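Local coordinates for mucosa-associated lymphoid tissue lymphoma translocation protein 1 (Isoform 2) (Homo sapiens, PDB 3BFO), which is a paracaspase, probably a cysteine endopeptidase, linked to ubiquitin-like conjugation and carrying Ig-like C2-type domains, at residues L4-E9 and L23-V28; P33-F38 and C67-D72. All blocks are in the same frame, centred on the assembly; numbering follows the deposited sequence. Where two conformers were deposited one is given.

Contact 1: L4-E9 and L23-V28; sequences LQICVE and LQCVAV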
# COMPACT_ATOMS: atom_id res chain seq x y z
N LEU A 4 3.63 -10.89 -13.65
CA LEU A 4 3.58 -10.04 -12.46
C LEU A 4 2.40 -10.50 -11.67
O LEU A 4 1.26 -10.63 -12.18
CB LEU A 4 3.45 -8.59 -12.87
CG LEU A 4 3.43 -7.61 -11.73
CD1 LEU A 4 4.04 -6.28 -12.18
CD2 LEU A 4 2.03 -7.38 -11.20
N GLN A 5 2.62 -10.76 -10.39
CA GLN A 5 1.52 -11.23 -9.54
C GLN A 5 1.72 -10.75 -8.09
O GLN A 5 2.77 -10.99 -7.50
CB GLN A 5 1.46 -12.77 -9.58
CG GLN A 5 0.36 -13.32 -8.68
CD GLN A 5 -1.00 -12.82 -9.07
OE1 GLN A 5 -1.44 -12.98 -10.23
NE2 GLN A 5 -1.71 -12.24 -8.11
N ILE A 6 0.71 -10.12 -7.54
CA ILE A 6 0.73 -9.74 -6.12
C ILE A 6 0.51 -11.03 -5.30
O ILE A 6 -0.51 -11.77 -5.49
CB ILE A 6 -0.37 -8.70 -5.82
CG1 ILE A 6 -0.04 -7.39 -6.57
CG2 ILE A 6 -0.44 -8.42 -4.28
CD1 ILE A 6 -1.07 -6.35 -6.43
N CYS A 7 1.42 -11.23 -4.35
CA CYS A 7 1.36 -12.41 -3.49
C CYS A 7 1.04 -12.03 -2.07
O CYS A 7 0.42 -12.83 -1.37
CB CYS A 7 2.69 -13.13 -3.55
SG CYS A 7 2.92 -13.86 -5.20
N VAL A 8 1.47 -10.85 -1.60
CA VAL A 8 1.17 -10.37 -0.24
C VAL A 8 0.31 -9.14 -0.45
O VAL A 8 0.72 -8.17 -1.11
CB VAL A 8 2.38 -10.01 0.60
CG1 VAL A 8 1.98 -9.43 1.98
CG2 VAL A 8 3.29 -11.22 0.79
N GLU A 9 -0.93 -9.24 0.04
CA GLU A 9 -1.94 -8.21 -0.01
C GLU A 9 -1.90 -7.38 1.29
O GLU A 9 -1.68 -7.95 2.36
CB GLU A 9 -3.34 -8.77 -0.26
CG GLU A 9 -3.50 -9.32 -1.65
CD GLU A 9 -3.76 -8.27 -2.77
OE1 GLU A 9 -3.74 -7.07 -2.53
OE2 GLU A 9 -4.01 -8.72 -3.93
N LEU A 23 1.51 -0.93 6.15
CA LEU A 23 0.86 -1.56 5.01
C LEU A 23 1.94 -2.21 4.17
O LEU A 23 3.02 -1.67 4.00
CB LEU A 23 0.08 -0.50 4.20
CG LEU A 23 -1.17 0.02 4.87
CD1 LEU A 23 -1.71 1.25 4.13
CD2 LEU A 23 -2.24 -1.05 4.92
N GLN A 24 1.64 -3.39 3.64
CA GLN A 24 2.60 -4.11 2.85
C GLN A 24 1.93 -4.68 1.60
O GLN A 24 0.81 -5.21 1.68
CB GLN A 24 3.20 -5.25 3.68
CG GLN A 24 4.40 -5.98 2.97
CD GLN A 24 5.20 -6.93 3.89
OE1 GLN A 24 4.67 -7.40 4.87
NE2 GLN A 24 6.43 -7.17 3.59
N CYS A 25 2.66 -4.64 0.49
CA CYS A 25 2.22 -5.30 -0.75
C CYS A 25 3.48 -5.86 -1.36
O CYS A 25 4.45 -5.14 -1.52
CB CYS A 25 1.53 -4.25 -1.64
SG CYS A 25 0.95 -5.02 -3.19
N VAL A 26 3.48 -7.16 -1.70
CA VAL A 26 4.65 -7.80 -2.29
C VAL A 26 4.22 -8.54 -3.53
O VAL A 26 3.24 -9.29 -3.48
CB VAL A 26 5.33 -8.80 -1.34
CG1 VAL A 26 6.63 -9.36 -1.99
CG2 VAL A 26 5.61 -8.17 -0.01
N ALA A 27 4.92 -8.33 -4.62
CA ALA A 27 4.64 -9.00 -5.87
C ALA A 27 5.89 -9.71 -6.34
O ALA A 27 7.01 -9.36 -5.97
CB ALA A 27 4.19 -8.01 -6.93
N VAL A 28 5.68 -10.70 -7.21
CA VAL A 28 6.73 -11.34 -7.97
C VAL A 28 6.52 -11.00 -9.46
O VAL A 28 5.48 -10.51 -9.86
CB VAL A 28 6.73 -12.89 -7.76
CG1 VAL A 28 6.99 -13.25 -6.29
CG2 VAL A 28 5.39 -13.51 -8.23

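Contact 2: P33-F38 and C67-D72; sequences PHYQWF and CHVYND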
# COMPACT_ATOMS: atom_id res chain seq x y z
N PRO A 33 8.82 -6.10 -10.32
CA PRO A 33 7.74 -5.13 -10.08
C PRO A 33 8.20 -3.88 -9.37
O PRO A 33 9.05 -3.92 -8.48
CB PRO A 33 6.73 -5.90 -9.24
CG PRO A 33 7.02 -7.35 -9.58
CD PRO A 33 8.49 -7.43 -9.78
N HIS A 34 7.55 -2.78 -9.74
CA HIS A 34 7.58 -1.51 -9.05
C HIS A 34 6.25 -1.28 -8.35
O HIS A 34 5.24 -1.90 -8.67
CB HIS A 34 7.76 -0.40 -10.09
CG HIS A 34 9.06 -0.45 -10.79
ND1 HIS A 34 9.29 -1.16 -11.94
CD2 HIS A 34 10.22 0.18 -10.50
CE1 HIS A 34 10.53 -0.96 -12.34
NE2 HIS A 34 11.13 -0.17 -11.47
N TYR A 35 6.31 -0.35 -7.39
CA TYR A 35 5.18 -0.13 -6.47
C TYR A 35 4.92 1.38 -6.38
O TYR A 35 5.85 2.19 -6.40
CB TYR A 35 5.55 -0.61 -5.05
CG TYR A 35 5.87 -2.09 -5.00
CD1 TYR A 35 4.89 -3.03 -4.73
CD2 TYR A 35 7.14 -2.54 -5.32
CE1 TYR A 35 5.19 -4.38 -4.76
CE2 TYR A 35 7.45 -3.86 -5.38
CZ TYR A 35 6.47 -4.81 -5.10
OH TYR A 35 6.78 -6.16 -5.17
N GLN A 36 3.65 1.72 -6.17
CA GLN A 36 3.31 3.11 -5.83
C GLN A 36 2.04 3.06 -4.97
O GLN A 36 1.03 2.53 -5.41
CB GLN A 36 3.06 3.95 -7.08
CG GLN A 36 2.54 5.40 -6.75
CD GLN A 36 3.49 6.25 -5.95
OE1 GLN A 36 4.62 6.52 -6.33
NE2 GLN A 36 3.03 6.67 -4.79
N TRP A 37 2.13 3.62 -3.76
CA TRP A 37 0.99 3.63 -2.87
C TRP A 37 0.10 4.84 -3.10
O TRP A 37 0.55 5.92 -3.49
CB TRP A 37 1.47 3.68 -1.40
CG TRP A 37 2.02 2.35 -0.95
CD1 TRP A 37 3.32 1.93 -1.02
CD2 TRP A 37 1.27 1.26 -0.44
NE1 TRP A 37 3.43 0.63 -0.54
CE2 TRP A 37 2.18 0.20 -0.20
CE3 TRP A 37 -0.06 1.06 -0.13
CZ2 TRP A 37 1.77 -1.05 0.32
CZ3 TRP A 37 -0.46 -0.18 0.36
CH2 TRP A 37 0.44 -1.22 0.57
N PHE A 38 -1.19 4.64 -2.83
CA PHE A 38 -2.21 5.67 -2.98
C PHE A 38 -3.04 5.71 -1.72
O PHE A 38 -3.26 4.70 -1.07
CB PHE A 38 -3.12 5.35 -4.17
CG PHE A 38 -2.39 5.48 -5.49
CD1 PHE A 38 -2.46 6.66 -6.23
CD2 PHE A 38 -1.60 4.44 -5.98
CE1 PHE A 38 -1.73 6.82 -7.45
CE2 PHE A 38 -0.90 4.59 -7.18
CZ PHE A 38 -0.93 5.79 -7.90
N CYS A 67 -2.09 -0.16 -3.44
CA CYS A 67 -0.79 -0.08 -4.09
C CYS A 67 -0.94 -0.49 -5.53
O CYS A 67 -1.51 -1.54 -5.81
CB CYS A 67 0.19 -0.98 -3.34
SG CYS A 67 1.89 -0.81 -3.86
N HIS A 68 -0.41 0.32 -6.44
CA HIS A 68 -0.31 -0.06 -7.85
C HIS A 68 1.02 -0.74 -8.06
O HIS A 68 2.07 -0.21 -7.68
CB HIS A 68 -0.42 1.17 -8.75
CG HIS A 68 -0.45 0.82 -10.20
ND1 HIS A 68 -1.49 0.12 -10.77
CD2 HIS A 68 0.44 1.03 -11.19
CE1 HIS A 68 -1.27 -0.04 -12.06
NE2 HIS A 68 -0.08 0.46 -12.34
N VAL A 69 0.97 -1.94 -8.64
CA VAL A 69 2.16 -2.76 -8.83
C VAL A 69 2.34 -2.98 -10.32
O VAL A 69 1.39 -3.30 -11.01
CB VAL A 69 2.03 -4.10 -8.10
CG1 VAL A 69 3.30 -4.87 -8.19
CG2 VAL A 69 1.69 -3.87 -6.63
N TYR A 70 3.55 -2.74 -10.84
CA TYR A 70 3.64 -2.69 -12.30
C TYR A 70 5.04 -2.95 -12.80
O TYR A 70 6.05 -2.72 -12.09
CB TYR A 70 3.17 -1.31 -12.82
CG TYR A 70 4.03 -0.15 -12.41
CD1 TYR A 70 4.97 0.38 -13.29
CD2 TYR A 70 3.96 0.39 -11.12
CE1 TYR A 70 5.76 1.41 -12.92
CE2 TYR A 70 4.76 1.45 -10.75
CZ TYR A 70 5.68 1.94 -11.64
OH TYR A 70 6.50 2.96 -11.31
N ASN A 71 5.10 -3.39 -14.04
CA ASN A 71 6.36 -3.37 -14.78
C ASN A 71 6.04 -2.92 -16.19
O ASN A 71 5.00 -2.32 -16.43
CB ASN A 71 7.08 -4.70 -14.67
CG ASN A 71 6.32 -5.85 -15.27
OD1 ASN A 71 5.41 -5.66 -16.09
ND2 ASN A 71 6.70 -7.07 -14.91
N ASP A 72 6.98 -3.11 -17.14
CA ASP A 72 6.79 -2.64 -18.50
C ASP A 72 5.92 -3.53 -19.37
O ASP A 72 5.82 -3.29 -20.56
CB ASP A 72 8.16 -2.32 -19.14
CG ASP A 72 9.01 -3.55 -19.36
OD1 ASP A 72 8.51 -4.67 -19.14
OD2 ASP A 72 10.16 -3.39 -19.84
O HOH W 1 6.76 3.62 -8.69

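Contact 1: L4-E9 and L23-V28
Two successive amides, those of Cys-7 and Val-8, both point at the carbonyl of Val-26, which makes this a classic beta bulge in the edge strand of an immunoglobulin beta sandwich. Val-26 O is gripped twice. Cys-7 N lies 2.8 Å from Val-26 O. Val-8 N reaches the same oxygen on a lone pair, with a nearly straight N-H...O angle of 173°. The bulge slips the register by one residue, so that Ile-6 pairs with Ala-27 but Val-8 with Val-26. Beyond it the ladder resumes where Val-26 N donates to Val-8 O, and before it Gln-5 and Val-28 exchange two backbone bonds.

The slip also decides which side chains meet. Val-8 and Val-26 end up side by side on the outer face, their CB atoms 3.7 Å apart, and CG2 of each reaches the CB of the other. On the inner face Ile-6 turns toward the second sheet. With CG1 beside the backbone N (chi1 -66°), CG2 is left anti to that N and rests 3.8 Å from Cys-25 SG; both Ile-6 and Cys-25 also touch Val-69 in that sheet. Ala-27 is tightly set, with CB 3.3 Å from Gln-5 O. Glu-9 points away from the partner strand, and its OE1 accepts from Lys-79 N.

Gln-5 bends its side chain forward to the next residue's carbonyl. OE1 accepts from Gln-76 NE2, and NE2 of Gln-5 donates to Ile-6 O at 2.9 Å, the carbonyl oxygen lying almost in the amide plane.

Contact 2: P33-F38 and C67-D72
Pro-33 starts the pairing with CB 3.7 Å from Val-69 CG1, just ahead of two central strands, C and F in immunoglobulin terms, that run antiparallel in one sheet of the sandwich. His-34 exchanges backbone bonds with Tyr-70 and sets its CB over one face of the tyrosine ring in a CH-pi contact, 3.7 Å from the centroid. The imidazole itself is slid well off that ring. Tyr-35 turns inward: its CD1 touches Val-69 CG2, and Cys-67 SG meets the ring at its edge, 3.8 Å from CD1. A water donates to the backbone Tyr-35 O at 2.8 Å and also hydrogen-bonds Tyr-70 OH. Gln-36 and His-68 make the next pair of backbone bonds.

Trp-37 is the core tryptophan of the fold. Cys-67 CB sits 3.6 Å from the centroid of its six-membered ring, only 4° off the normal, while SG, anti to the backbone N (chi1 -171°), lies over the same face above the five-membered ring. NE1 donates to Lys-49 O, fixing the ring's rotation. An alanine here would probably leave Cys-67 CB and SG without the flat surface beneath them and Lys-49 O without this donor. Phe-38 closes the run, its ring stacked with Trp-66 and its CE2 3.8 Å from His-68 CB.

How the contacts relate
From the N terminus, strand 5-8 leads off, and contact 1 closes the loop through residues 10-22 when strand 21-28 returns beside it. A short turn then carries the chain over to the other sheet as strand 34-39, and contact 2 closes the longer excursion when strand 63-70 comes back. The two closures stand in series, neither nested nor crossed, one in each sheet of the sandwich. Between the sheets they meet directly: Tyr-35 OH probably hydrogen-bonds Ala-27 N, and Ala-27 CB packs on Val-69 CG1. Cys-25 and Cys-67 occupy the usual disulfide positions of the fold, yet their SG atoms are 4.4 Å apart and unbonded.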